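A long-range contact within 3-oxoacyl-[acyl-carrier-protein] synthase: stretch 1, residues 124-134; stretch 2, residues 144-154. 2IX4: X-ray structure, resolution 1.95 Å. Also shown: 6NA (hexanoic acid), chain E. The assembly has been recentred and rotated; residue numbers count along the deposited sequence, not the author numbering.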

# COMPACT_ATOMS: atom_id res chain seq x y z
N ILE A 124 1.58 7.58 4.17
CA ILE A 124 1.25 7.52 5.61
C ILE A 124 -0.23 7.76 5.90
O ILE A 124 -0.76 7.24 6.89
CB ILE A 124 2.11 8.50 6.46
CG1 ILE A 124 3.53 8.62 5.91
CG2 ILE A 124 2.16 8.02 7.91
CD1 ILE A 124 4.35 9.77 6.51
N GLY A 125 -0.90 8.54 5.06
CA GLY A 125 -2.32 8.80 5.23
C GLY A 125 -2.60 10.11 5.94
O GLY A 125 -2.23 11.18 5.44
N SER A 126 -3.25 10.04 7.09
CA SER A 126 -3.63 11.24 7.83
C SER A 126 -3.30 11.13 9.32
O SER A 126 -4.17 10.81 10.14
CB SER A 126 -5.11 11.55 7.61
OG SER A 126 -5.43 12.85 8.08
N ILE A 127 -2.05 11.41 9.65
CA ILE A 127 -1.58 11.40 11.04
C ILE A 127 -2.33 12.41 11.92
O ILE A 127 -2.63 12.12 13.08
CB ILE A 127 -0.04 11.61 11.15
CG1 ILE A 127 0.71 10.45 10.47
CG2 ILE A 127 0.40 11.75 12.61
CD1 ILE A 127 2.23 10.47 10.66
N CYS A 128 -2.63 13.58 11.37
CA CYS A 128 -3.31 14.64 12.12
C CYS A 128 -4.71 14.22 12.58
O CYS A 128 -5.16 14.62 13.66
CB CYS A 128 -3.37 15.95 11.32
SG CYS A 128 -4.36 15.87 9.81
N ASP A 129 -5.39 13.42 11.77
CA ASP A 129 -6.69 12.87 12.13
C ASP A 129 -6.58 11.83 13.25
O ASP A 129 -7.46 11.77 14.12
CB ASP A 129 -7.38 12.26 10.91
CG ASP A 129 -8.01 13.30 10.01
OD1 ASP A 129 -8.73 14.19 10.54
OD2 ASP A 129 -7.81 13.24 8.79
N ILE A 130 -5.52 11.04 13.23
CA ILE A 130 -5.27 10.06 14.29
C ILE A 130 -4.88 10.76 15.60
O ILE A 130 -5.24 10.30 16.68
CB ILE A 130 -4.21 9.00 13.89
CG1 ILE A 130 -4.62 8.31 12.58
CG2 ILE A 130 -4.01 7.96 15.01
CD1 ILE A 130 -3.50 7.52 11.91
N VAL A 131 -4.16 11.87 15.48
CA VAL A 131 -3.78 12.69 16.64
C VAL A 131 -5.01 13.29 17.33
O VAL A 131 -5.13 13.25 18.56
CB VAL A 131 -2.75 13.79 16.25
CG1 VAL A 131 -2.63 14.86 17.34
CG2 VAL A 131 -1.38 13.17 15.98
N GLU A 132 -5.93 13.82 16.52
CA GLU A 132 -7.19 14.37 17.04
C GLU A 132 -8.02 13.31 17.78
O GLU A 132 -8.58 13.58 18.84
CB GLU A 132 -8.02 15.00 15.92
CG GLU A 132 -7.48 16.33 15.42
CD GLU A 132 -8.50 17.17 14.65
OE1 GLU A 132 -9.64 16.70 14.43
OE2 GLU A 132 -8.16 18.31 14.27
N ALA A 133 -8.07 12.11 17.21
CA ALA A 133 -8.78 10.98 17.82
C ALA A 133 -8.12 10.52 19.12
O ALA A 133 -8.80 10.22 20.10
CB ALA A 133 -8.90 9.84 16.84
N ALA A 134 -6.78 10.46 19.12
CA ALA A 134 -6.02 10.07 20.30
C ALA A 134 -6.18 11.07 21.45
O ALA A 134 -6.14 10.69 22.63
CB ALA A 134 -4.56 9.89 19.95
N ARG A 144 -17.25 12.09 20.93
CA ARG A 144 -17.07 12.97 19.77
C ARG A 144 -16.48 12.26 18.55
O ARG A 144 -16.53 12.81 17.44
CB ARG A 144 -16.19 14.18 20.14
CG ARG A 144 -16.59 14.93 21.41
CD ARG A 144 -17.81 15.84 21.21
NE ARG A 144 -17.44 17.14 20.66
CZ ARG A 144 -18.23 18.21 20.64
NH1 ARG A 144 -19.47 18.16 21.14
NH2 ARG A 144 -17.80 19.35 20.12
N LEU A 145 -15.93 11.06 18.74
CA LEU A 145 -15.27 10.32 17.65
C LEU A 145 -16.18 10.17 16.44
O LEU A 145 -17.34 9.81 16.56
CB LEU A 145 -14.77 8.95 18.13
CG LEU A 145 -13.88 8.15 17.16
CD1 LEU A 145 -12.53 8.82 16.96
CD2 LEU A 145 -13.68 6.74 17.66
N SER A 146 -15.62 10.47 15.26
CA SER A 146 -16.37 10.48 14.01
C SER A 146 -16.56 9.07 13.45
O SER A 146 -15.64 8.25 13.53
CB SER A 146 -15.67 11.36 12.98
OG SER A 146 -16.37 11.37 11.74
N PRO A 147 -17.75 8.78 12.89
CA PRO A 147 -17.98 7.52 12.17
C PRO A 147 -17.11 7.42 10.91
O PRO A 147 -16.92 6.33 10.37
CB PRO A 147 -19.46 7.60 11.77
CG PRO A 147 -20.06 8.66 12.63
CD PRO A 147 -18.96 9.63 12.90
N PHE A 148 -16.60 8.57 10.46
CA PHE A 148 -15.76 8.65 9.26
C PHE A 148 -14.27 8.56 9.57
O PHE A 148 -13.44 8.71 8.67
CB PHE A 148 -16.04 9.94 8.49
CG PHE A 148 -17.47 10.10 8.06
CD1 PHE A 148 -18.31 10.99 8.71
CD2 PHE A 148 -17.98 9.35 7.00
CE1 PHE A 148 -19.64 11.14 8.32
CE2 PHE A 148 -19.31 9.49 6.60
CZ PHE A 148 -20.14 10.39 7.26
N PHE A 149 -13.92 8.31 10.84
CA PHE A 149 -12.52 8.26 11.25
C PHE A 149 -11.71 7.21 10.48
O PHE A 149 -10.69 7.54 9.88
CB PHE A 149 -12.38 8.05 12.76
CG PHE A 149 -10.98 7.70 13.21
CD1 PHE A 149 -9.96 8.65 13.16
CD2 PHE A 149 -10.67 6.42 13.65
CE1 PHE A 149 -8.66 8.33 13.56
CE2 PHE A 149 -9.38 6.09 14.06
CZ PHE A 149 -8.37 7.05 14.01
N ILE A 150 -12.18 5.97 10.49
CA ILE A 150 -11.49 4.87 9.80
C ILE A 150 -11.37 5.11 8.28
O ILE A 150 -10.26 5.02 7.74
CB ILE A 150 -12.11 3.47 10.12
CG1 ILE A 150 -11.89 3.09 11.60
CG2 ILE A 150 -11.56 2.38 9.19
CD1 ILE A 150 -10.43 2.83 12.00
N PRO A 151 -12.49 5.42 7.59
CA PRO A 151 -12.41 5.67 6.15
C PRO A 151 -11.42 6.77 5.73
O PRO A 151 -10.84 6.68 4.65
CB PRO A 151 -13.84 6.09 5.79
CG PRO A 151 -14.68 5.47 6.82
CD PRO A 151 -13.88 5.51 8.07
N LYS A 152 -11.24 7.80 6.56
CA LYS A 152 -10.37 8.92 6.16
C LYS A 152 -8.88 8.76 6.50
O LYS A 152 -8.06 9.59 6.10
CB LYS A 152 -10.92 10.28 6.64
CG LYS A 152 -10.84 10.57 8.12
CD LYS A 152 -11.29 12.01 8.39
CE LYS A 152 -12.11 12.13 9.67
NZ LYS A 152 -11.31 12.00 10.94
N ILE A 153 -8.52 7.69 7.21
CA ILE A 153 -7.11 7.44 7.54
C ILE A 153 -6.46 6.31 6.73
O ILE A 153 -5.25 6.12 6.78
CB ILE A 153 -6.88 7.21 9.07
CG1 ILE A 153 -7.55 5.91 9.54
CG2 ILE A 153 -7.35 8.42 9.87
CD1 ILE A 153 -6.96 5.33 10.82
N LEU A 154 -7.28 5.57 5.97
CA LEU A 154 -6.78 4.43 5.18
C LEU A 154 -6.07 4.88 3.89
O LEU A 154 -6.65 5.59 3.07
CB LEU A 154 -7.91 3.45 4.87
CG LEU A 154 -8.56 2.73 6.06
CD1 LEU A 154 -9.87 2.08 5.64
CD2 LEU A 154 -7.62 1.71 6.70
CA 6NA E . -11.91 -2.51 6.82
C 6NA E . -11.63 -3.42 5.64
O 6NA E . -11.93 -3.09 4.50
CB 6NA E . -10.97 -1.31 6.89
CG 6NA E . -9.53 -1.59 6.45
CD 6NA E . -8.64 -2.07 7.58
C6 6NA E . -7.33 -2.60 7.04
O HOH W 1 -3.44 7.31 8.17
O HOH W 2 -10.40 14.60 12.51

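Stretch 2 packs against helix 127-134 with its own short, weakly bonded helix, about 149-153, running nearly antiparallel to it (154° between axes, 9.8 Å at closest approach). Together the two stretches bury 378 Å².

The contact begins at Leu 145, whose CA-to-CB bond points sideways but whose end comes nearer, bringing CD1 to 3.8 Å from CB of Ala 133. A type I turn from Ser 146 to Phe 149 follows; Ser 146 OG accepts a hydrogen bond from Phe 148 N (3.1 Å).

Phe 149, in the t rotamer, reaches the helix with its ring. Its CE1 lies 3.6 Å from CB of Ala 133, whose small methyl lets the ring come close to the helix backbone. The ring edge meets O of Asp 129 (3.7 Å from CE1) and CA of Ile 130 (3.9 Å from CE1).

Lys 152 supplies the polar link. Its long side chain carries NZ to 3.4 Å from OD1 of Asp 129, a salt bridge with a weak hydrogen bond. Water 2 reinforces it, accepting from Lys 152 NZ (3.2 Å) and donating to Asp 129 OD1 (2.6 Å) and Glu 132 OE1 (2.9 Å). The other carboxylate oxygen, Asp 129 OD2, accepts a short 2.5 Å hydrogen bond from OG of Ser 126, the N-cap residue. Lys 152 O, by contrast, is buried without a partner.

Ile 153 has the largest area covered. Its CG2 packs 3.8 Å from CG1 of Ile 130 and 4.0 Å from CB of Asp 129. Its carbonyl O receives a hydrogen bond from water 1 (2.6 Å), which also bonds to Ile 124 O and Ser 126 N. Gly 125 suits its place: an ideal CB on Gly 125 would sit 2.9 Å from Ile 153 O, a clash, and the backbone angles themselves call for glycine.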